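Local atomic coordinates of fibronectin-binding protein (Streptococcus pyogenes, PDB entry 5A0L), a protein that serves as a surface adhesin of a Gram-positive pathogen, its N-terminal domain carrying an internal thioester that mediates covalent binding to the host. Residues Asp142-Trp147 and Met164-Lys169; Tyr81-Arg86 and Tyr134-Pro139. One frame throughout, in Å; residues are numbered along the deposited sequence.

Contact 1: residues Asp142-Trp147 and Met164-Lys169; sequences DVNKMW and MREALK
Arg165 and Trp147 are the two residues that bury the most area in this contact, in which a short 3-10 turn, Val143-Lys145, and the residues after it pack against one side of helix 158-172 in the helical part of the thioester domain. The polar core is a side-on grip by the arginine: Arg165 NE and Arg165 NH2 both donate to Met146 O, each at 2.9 Å. That oxygen lies in the guanidinium plane, and both bonds are bent, the N-H...O angle being 146° for NE, as expected when two N-H groups share one acceptor. The arginine chain runs extended from CG to NE, passing the turn on its way to Met146. One guanidinium face is covered by the carbonyl oxygen of Asn144, over its centre, with Asn144 O 3.1 Å from Arg165 CZ. Glu148, just beyond Trp147, forms a salt bridge with Arg165 NH2 and probably balances its charge.

The second polar link is at the outer side, where Lys169 NZ donates to a lone pair of Asn144 OD1 in the amide plane. The same ammonium makes a salt bridge with Glu166 OE2, one turn back on the helix.

Apolar packing fills the rest. The indole is sandwiched, with Met164 CE over the centre of the six-membered ring and Met146 CB against the opposite face, nearer the rim. Leu168 CD2 meets Met146 SD at 3.7 Å and also approaches Trp147 CH2, while Val143 CG1 rests on Lys169 CG. The Met164 chain bends at chi3 (71°), which brings CE to 3.7 Å from the centroid of the Trp147 six-membered ring, 8° off its normal.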
ATOM      1  N   ASP A 142      16.540   6.044  -8.939  1.00 23.57           N
ATOM      2  CA  ASP A 142      17.797   5.713  -8.268  1.00 24.63           C
ATOM      3  C   ASP A 142      17.620   4.463  -7.384  1.00 20.13           C
ATOM      4  O   ASP A 142      18.126   4.428  -6.246  1.00 20.34           O
ATOM      5  CB  ASP A 142      18.130   6.924  -7.365  1.00 29.30           C
ATOM      6  CG  ASP A 142      19.575   7.208  -7.258  1.00 41.57           C
ATOM      7  OD1 ASP A 142      20.269   7.077  -8.286  1.00 46.28           O
ATOM      8  OD2 ASP A 142      20.003   7.638  -6.153  1.00 54.91           O
ATOM      9  N   VAL A 143      16.946   3.436  -7.895  1.00 18.87           N
ATOM     10  CA  VAL A 143      16.592   2.291  -7.031  1.00 18.22           C
ATOM     11  C   VAL A 143      17.843   1.609  -6.465  1.00 18.23           C
ATOM     12  O   VAL A 143      17.825   1.162  -5.323  1.00 17.95           O
ATOM     13  CB  VAL A 143      15.658   1.286  -7.756  1.00 19.19           C
ATOM     14  CG1 VAL A 143      15.437   0.017  -6.929  1.00 21.01           C
ATOM     15  CG2 VAL A 143      14.335   1.932  -8.112  1.00 20.33           C
ATOM     16  N   ASN A 144      18.928   1.558  -7.241  1.00 20.14           N
ATOM     17  CA  ASN A 144      20.147   0.891  -6.770  1.00 20.32           C
ATOM     18  C   ASN A 144      20.789   1.511  -5.564  1.00 21.56           C
ATOM     19  O   ASN A 144      21.627   0.870  -4.924  1.00 24.59           O
ATOM     20  CB  ASN A 144      21.202   0.822  -7.865  1.00 25.32           C
ATOM     21  CG  ASN A 144      20.910  -0.234  -8.875  1.00 28.19           C
ATOM     22  OD1 ASN A 144      20.076  -1.108  -8.660  1.00 30.63           O
ATOM     23  ND2 ASN A 144      21.625  -0.173  -9.996  1.00 34.48           N
ATOM     24  N   LYS A 145      20.441   2.767  -5.268  1.00 19.78           N
ATOM     25  CA  LYS A 145      20.946   3.444  -4.077  1.00 20.26           C
ATOM     26  C   LYS A 145      19.913   3.558  -2.963  1.00 19.32           C
ATOM     27  O   LYS A 145      20.211   4.090  -1.913  1.00 20.16           O
ATOM     28  CB  LYS A 145      21.481   4.838  -4.443  1.00 21.66           C
ATOM     29  CG  LYS A 145      22.765   4.823  -5.258  1.00 25.04           C
ATOM     30  CD  LYS A 145      23.128   6.190  -5.778  1.00 27.25           C
ATOM     31  CE  LYS A 145      24.555   6.206  -6.315  1.00 30.57           C
ATOM     32  NZ  LYS A 145      24.784   5.170  -7.376  1.00 37.88           N
ATOM     33  N   MET A 146      18.702   3.060  -3.171  1.00 17.89           N
ATOM     34  CA  MET A 146      17.672   3.218  -2.140  1.00 15.88           C
ATOM     35  C   MET A 146      18.050   2.451  -0.891  1.00 15.88           C
ATOM     36  O   MET A 146      18.548   1.323  -0.957  1.00 16.59           O
ATOM     37  CB  MET A 146      16.302   2.807  -2.659  1.00 17.88           C
ATOM     38  CG  MET A 146      15.737   3.842  -3.619  1.00 18.59           C
ATOM     39  SD  MET A 146      14.146   3.349  -4.310  1.00 19.94           S
ATOM     40  CE  MET A 146      13.090   3.604  -2.924  1.00 21.32           C
ATOM     41  N   TRP A 147      17.784   3.093   0.243  1.00 16.01           N
ATOM     42  CA  TRP A 147      18.059   2.534   1.582  1.00 16.41           C
ATOM     43  C   TRP A 147      19.559   2.328   1.866  1.00 16.58           C
ATOM     44  O   TRP A 147      19.928   1.642   2.834  1.00 19.15           O
ATOM     45  CB  TRP A 147      17.248   1.239   1.824  1.00 17.20           C
ATOM     46  CG  TRP A 147      15.801   1.434   1.597  1.00 17.04           C
ATOM     47  CD1 TRP A 147      14.966   2.210   2.324  1.00 20.38           C
ATOM     48  CD2 TRP A 147      15.008   0.864   0.541  1.00 17.46           C
ATOM     49  NE1 TRP A 147      13.699   2.166   1.784  1.00 22.33           N
ATOM     50  CE2 TRP A 147      13.702   1.348   0.685  1.00 19.84           C
ATOM     51  CE3 TRP A 147      15.289  -0.004  -0.508  1.00 17.36           C
ATOM     52  CZ2 TRP A 147      12.670   0.957  -0.156  1.00 20.35           C
ATOM     53  CZ3 TRP A 147      14.264  -0.382  -1.354  1.00 19.19           C
ATOM     54  CH2 TRP A 147      12.975   0.101  -1.182  1.00 19.84           C
ATOM     55  N   MET A 164      15.237  -6.069  -1.468  1.00 14.34           N
ATOM     56  CA  MET A 164      14.230  -4.994  -1.587  1.00 13.59           C
ATOM     57  C   MET A 164      14.347  -4.222  -2.900  1.00 13.37           C
ATOM     58  O   MET A 164      13.336  -3.946  -3.556  1.00 14.01           O
ATOM     59  CB  MET A 164      14.395  -4.027  -0.413  1.00 14.64           C
ATOM     60  CG  MET A 164      13.981  -4.632   0.956  1.00 15.00           C
ATOM     61  SD  MET A 164      14.582  -3.647   2.363  1.00 15.94           S
ATOM     62  CE  MET A 164      13.513  -2.196   2.231  1.00 14.79           C
ATOM     63  N   ARG A 165      15.569  -3.871  -3.270  1.00 14.29           N
ATOM     64  CA  ARG A 165      15.783  -3.131  -4.505  1.00 14.76           C
ATOM     65  C   ARG A 165      15.361  -3.951  -5.713  1.00 15.64           C
ATOM     66  O   ARG A 165      14.699  -3.415  -6.617  1.00 15.89           O
ATOM     67  CB  ARG A 165      17.253  -2.753  -4.643  1.00 15.65           C
ATOM     68  CG  ARG A 165      17.723  -1.756  -3.620  1.00 15.68           C
ATOM     69  CD  ARG A 165      19.246  -1.645  -3.600  1.00 16.84           C
ATOM     70  NE  ARG A 165      19.728  -0.628  -2.673  1.00 17.11           N
ATOM     71  CZ  ARG A 165      20.964  -0.539  -2.193  1.00 18.03           C
ATOM     72  NH1 ARG A 165      21.889  -1.400  -2.560  1.00 20.80           N
ATOM     73  NH2 ARG A 165      21.263   0.414  -1.322  1.00 20.15           N
ATOM     74  N   GLU A 166      15.717  -5.235  -5.744  1.00 15.77           N
ATOM     75  CA  GLU A 166      15.343  -6.048  -6.880  1.00 15.98           C
ATOM     76  C   GLU A 166      13.841  -6.232  -6.981  1.00 14.93           C
ATOM     77  O   GLU A 166      13.261  -6.230  -8.081  1.00 16.25           O
ATOM     78  CB  GLU A 166      16.110  -7.395  -6.845  1.00 19.41           C
ATOM     79  CG  GLU A 166      17.616  -7.224  -7.043  1.00 24.33           C
ATOM     80  CD  GLU A 166      17.966  -6.388  -8.283  1.00 27.33           C
ATOM     81  OE1 GLU A 166      17.576  -6.810  -9.392  1.00 30.94           O
ATOM     82  OE2 GLU A 166      18.621  -5.295  -8.160  1.00 33.83           O
ATOM     83  N   ALA A 167      13.182  -6.404  -5.840  1.00 14.28           N
ATOM     84  CA  ALA A 167      11.734  -6.547  -5.817  1.00 13.93           C
ATOM     85  C   ALA A 167      11.061  -5.279  -6.350  1.00 13.38           C
ATOM     86  O   ALA A 167      10.109  -5.354  -7.127  1.00 14.02           O
ATOM     87  CB  ALA A 167      11.230  -6.892  -4.435  1.00 14.80           C
ATOM     88  N   LEU A 168      11.536  -4.131  -5.878  1.00 13.00           N
ATOM     89  CA  LEU A 168      10.926  -2.867  -6.303  1.00 12.95           C
ATOM     90  C   LEU A 168      11.013  -2.693  -7.839  1.00 13.09           C
ATOM     91  O   LEU A 168      10.033  -2.304  -8.486  1.00 14.08           O
ATOM     92  CB  LEU A 168      11.572  -1.713  -5.554  1.00 13.17           C
ATOM     93  CG  LEU A 168      10.983  -0.340  -5.866  1.00 13.08           C
ATOM     94  CD1 LEU A 168       9.487  -0.292  -5.658  1.00 13.68           C
ATOM     95  CD2 LEU A 168      11.685   0.708  -5.002  1.00 15.60           C
ATOM     96  N   LYS A 169      12.162  -3.017  -8.412  1.00 13.78           N
ATOM     97  CA  LYS A 169      12.324  -2.917  -9.853  1.00 14.90           C
ATOM     98  C   LYS A 169      11.298  -3.789 -10.589  1.00 15.26           C
ATOM     99  O   LYS A 169      10.710  -3.365 -11.584  1.00 16.12           O
ATOM    100  CB  LYS A 169      13.722  -3.351 -10.265  1.00 17.59           C
ATOM    101  CG  LYS A 169      14.819  -2.420  -9.837  1.00 19.91           C
ATOM    102  CD  LYS A 169      16.173  -2.986 -10.271  1.00 23.60           C
ATOM    103  CE  LYS A 169      17.293  -2.170  -9.708  1.00 27.97           C
ATOM    104  NZ  LYS A 169      18.603  -2.822  -9.982  1.00 33.26           N
TER

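Contact 2: residues Tyr81-Arg86 and Tyr134-Pro139; sequences YAANPR and YSDSAP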
ATOM      1  N   TYR A  81      -9.102   9.286  -6.374  1.00 13.40           N
ATOM      2  CA  TYR A  81      -8.625   9.344  -4.981  1.00 14.05           C
ATOM      3  C   TYR A  81      -7.123   9.519  -4.836  1.00 14.75           C
ATOM      4  O   TYR A  81      -6.629   9.618  -3.700  1.00 17.17           O
ATOM      5  CB  TYR A  81      -9.157   8.131  -4.180  1.00 15.02           C
ATOM      6  CG  TYR A  81     -10.651   8.216  -4.017  1.00 15.50           C
ATOM      7  CD1 TYR A  81     -11.229   9.090  -3.074  1.00 21.34           C
ATOM      8  CD2 TYR A  81     -11.516   7.500  -4.796  1.00 16.58           C
ATOM      9  CE1 TYR A  81     -12.593   9.226  -2.972  1.00 27.14           C
ATOM     10  CE2 TYR A  81     -12.879   7.616  -4.687  1.00 19.79           C
ATOM     11  CZ  TYR A  81     -13.428   8.480  -3.777  1.00 24.01           C
ATOM     12  OH  TYR A  81     -14.803   8.607  -3.657  1.00 33.64           O
ATOM     13  N   ALA A  82      -6.406   9.496  -5.969  1.00 15.01           N
ATOM     14  CA  ALA A  82      -4.978   9.771  -6.041  1.00 15.69           C
ATOM     15  C   ALA A  82      -4.709  11.269  -6.302  1.00 16.64           C
ATOM     16  O   ALA A  82      -5.501  11.926  -6.980  1.00 21.79           O
ATOM     17  CB  ALA A  82      -4.328   8.968  -7.133  1.00 16.76           C
ATOM     18  N   ALA A  83      -3.546  11.749  -5.870  1.00 15.49           N
ATOM     19  CA  ALA A  83      -3.172  13.152  -6.068  1.00 16.59           C
ATOM     20  C   ALA A  83      -2.500  13.423  -7.406  1.00 17.77           C
ATOM     21  O   ALA A  83      -2.705  14.485  -7.970  1.00 21.90           O
ATOM     22  CB  ALA A  83      -2.273  13.649  -4.945  1.00 18.61           C
ATOM     23  N   ASN A  84      -1.691  12.490  -7.894  1.00 15.73           N
ATOM     24  CA  ASN A  84      -0.936  12.686  -9.121  1.00 16.73           C
ATOM     25  C   ASN A  84      -0.658  11.324  -9.767  1.00 14.35           C
ATOM     26  O   ASN A  84       0.494  10.895  -9.842  1.00 15.77           O
ATOM     27  CB  ASN A  84       0.359  13.444  -8.840  1.00 18.25           C
ATOM     28  CG  ASN A  84       1.079  13.870 -10.115  1.00 22.43           C
ATOM     29  OD1 ASN A  84       0.482  13.943 -11.190  1.00 29.64           O
ATOM     30  ND2 ASN A  84       2.358  14.124 -10.001  1.00 27.64           N
ATOM     31  N   PRO A  85      -1.729  10.666 -10.211  1.00 14.85           N
ATOM     32  CA  PRO A  85      -1.575   9.298 -10.679  1.00 15.49           C
ATOM     33  C   PRO A  85      -0.780   9.233 -11.972  1.00 15.71           C
ATOM     34  O   PRO A  85      -0.844  10.169 -12.815  1.00 17.73           O
ATOM     35  CB  PRO A  85      -3.008   8.825 -10.870  1.00 18.73           C
ATOM     36  CG  PRO A  85      -3.815  10.083 -11.079  1.00 19.70           C
ATOM     37  CD  PRO A  85      -3.138  11.111 -10.210  1.00 18.13           C
ATOM     38  N   ARG A  86      -0.069   8.140 -12.168  1.00 15.72           N
ATOM     39  CA  ARG A  86       0.749   7.921 -13.348  1.00 17.03           C
ATOM     40  C   ARG A  86      -0.119   7.272 -14.396  1.00 18.99           C
ATOM     41  O   ARG A  86      -0.318   6.058 -14.397  1.00 22.50           O
ATOM     42  CB  ARG A  86       1.940   7.056 -12.969  1.00 16.73           C
ATOM     43  CG  ARG A  86       2.966   6.878 -14.093  1.00 19.91           C
ATOM     44  CD  ARG A  86       4.112   5.970 -13.696  1.00 20.20           C
ATOM     45  NE  ARG A  86       4.919   6.546 -12.637  1.00 19.63           N
ATOM     46  CZ  ARG A  86       5.917   7.399 -12.806  1.00 21.19           C
ATOM     47  NH1 ARG A  86       6.224   7.861 -14.024  1.00 24.94           N
ATOM     48  NH2 ARG A  86       6.580   7.840 -11.744  1.00 20.65           N
ATOM     49  N   TYR A 134       2.759   4.791  -8.769  1.00 12.00           N
ATOM     50  CA  TYR A 134       1.531   4.936  -9.544  1.00 12.56           C
ATOM     51  C   TYR A 134       0.559   5.972  -9.000  1.00 13.06           C
ATOM     52  O   TYR A 134      -0.147   6.607  -9.785  1.00 14.50           O
ATOM     53  CB  TYR A 134       0.839   3.582  -9.729  1.00 12.78           C
ATOM     54  CG  TYR A 134       1.550   2.662 -10.696  1.00 13.16           C
ATOM     55  CD1 TYR A 134       1.583   2.949 -12.071  1.00 13.81           C
ATOM     56  CD2 TYR A 134       2.245   1.538 -10.259  1.00 13.43           C
ATOM     57  CE1 TYR A 134       2.277   2.156 -12.953  1.00 14.72           C
ATOM     58  CE2 TYR A 134       2.908   0.703 -11.170  1.00 13.76           C
ATOM     59  CZ  TYR A 134       2.940   1.031 -12.510  1.00 13.42           C
ATOM     60  OH  TYR A 134       3.576   0.249 -13.422  1.00 16.24           O
ATOM     61  N   SER A 135       0.429   6.127  -7.686  1.00 12.17           N
ATOM     62  CA  SER A 135      -0.561   7.050  -7.119  1.00 12.45           C
ATOM     63  C   SER A 135      -0.098   8.509  -7.167  1.00 12.43           C
ATOM     64  O   SER A 135      -0.952   9.423  -7.270  1.00 13.74           O
ATOM     65  CB  SER A 135      -0.891   6.692  -5.655  1.00 12.70           C
ATOM     66  OG  SER A 135       0.227   6.813  -4.798  1.00 13.40           O
ATOM     67  N   ASP A 136       1.201   8.723  -7.016  1.00 12.04           N
ATOM     68  CA  ASP A 136       1.796  10.048  -6.890  1.00 13.18           C
ATOM     69  C   ASP A 136       2.880  10.328  -7.919  1.00 13.79           C
ATOM     70  O   ASP A 136       3.547  11.350  -7.853  1.00 16.48           O
ATOM     71  CB  ASP A 136       2.304  10.254  -5.441  1.00 14.40           C
ATOM     72  CG  ASP A 136       1.165  10.394  -4.468  1.00 14.41           C
ATOM     73  OD1 ASP A 136       0.641  11.539  -4.352  1.00 17.60           O
ATOM     74  OD2 ASP A 136       0.732   9.400  -3.850  1.00 15.38           O
ATOM     75  N   SER A 137       3.027   9.405  -8.881  1.00 13.44           N
ATOM     76  CA  SER A 137       4.072   9.558  -9.891  1.00 14.97           C
ATOM     77  C   SER A 137       5.429   9.786  -9.238  1.00 15.27           C
ATOM     78  O   SER A 137       6.257  10.520  -9.737  1.00 18.10           O
ATOM     79  CB  SER A 137       3.722  10.637 -10.920  1.00 16.45           C
ATOM     80  OG  SER A 137       2.512  10.310 -11.573  1.00 17.92           O
ATOM     81  N   ALA A 138       5.691   9.055  -8.147  1.00 15.38           N
ATOM     82  CA  ALA A 138       7.004   9.137  -7.507  1.00 17.20           C
ATOM     83  C   ALA A 138       8.043   8.607  -8.502  1.00 19.32           C
ATOM     84  O   ALA A 138       7.844   7.538  -9.055  1.00 19.58           O
ATOM     85  CB  ALA A 138       7.046   8.291  -6.233  1.00 20.18           C
ATOM     86  N   PRO A 139       9.136   9.334  -8.727  1.00 21.21           N
ATOM     87  CA  PRO A 139      10.033   8.943  -9.851  1.00 25.87           C
ATOM     88  C   PRO A 139      10.786   7.599  -9.805  1.00 29.38           C
ATOM     89  O   PRO A 139      10.928   6.847 -10.822  1.00 36.92           O
ATOM     90  CB  PRO A 139      11.011  10.129  -9.910  1.00 29.24           C
ATOM     91  CG  PRO A 139      10.290  11.263  -9.320  1.00 34.81           C
ATOM     92  CD  PRO A 139       9.314  10.734  -8.316  1.00 25.59           C
TER
HETATM   93  O   HOH W   1      -2.038  10.065  -4.256  1.00 15.09           O
HETATM   94  O   HOH W   2       3.600  14.334  -7.546  1.00 35.97           O
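Arg86 and Tyr134 meet through their backbones: Arg86 N donates to Tyr134 O at 2.8 Å, and two residues back Asn84 N donates to Ser135 O at 3.2 Å. Pro85, which has no N-H to offer, sits between them and turns its CA toward Tyr134 O in a CA-H...O contact of 3.2 Å. In this way the loop Ala82-Arg86 takes up carbonyls at the C-terminal end of helix 120-135. Beyond the helix end, Ser137 returns a bond: with OG anti to its own carbonyl carbon (chi1 -59°), the hydroxyl reaches Asn84 and Ser137 OG donates to Asn84 O at 2.7 Å, 33° out of the carbonyl plane.

Water reinforces the join. One molecule takes a hydrogen from Asn84 ND2 and gives one to Asp136 O, bridging the two segments; another accepts from Ala83 N and lies 3.3 Å from Ser135 O.

The long side chain of Arg86 folds over Ser137, whose CB lies over one guanidinium face, toward the rim. Arg86 NH2 makes a weak bond to Ala138 O, 3.0 Å away with an N-H...O angle of 122°. The firmer partner is Tyr133, which accepts from Arg86 NE through its carbonyl and offers its ring for a cation-pi contact.

Farther out, Asp136 OD2 receives both Ser135 OG and the backbone N-H of Leu52, fixing the carboxylate. Tyr134 packs on helix 92-105, and Ala82 and Ser135 touch Phe50, just past strand 45-49. The loop between helices 75-81 and 92-105 is thus tied to the end of helix 120-135.

The contacts lie in series along the chain: contact 2 closes with Tyr134-Pro139, at and just past the end of helix 120-135, and contact 1 opens three residues later at Asp142. Their centres are about 19 Å apart, and no direct touch joins them beyond the chain itself. Helix 120-135 is the shared element, since its end forms one half of contact 2 while its flank is touched by Met146, Trp147 and Met164 of contact 1. Contact 2 is on the side facing Phe50 and the strand 45-49 region of the barrel; contact 1 joins the loop leading into helix 148-152 to helix 158-172. Together they pack the two ends of the connection between helices 120-135 and 148-152 against other parts of the thioester domain.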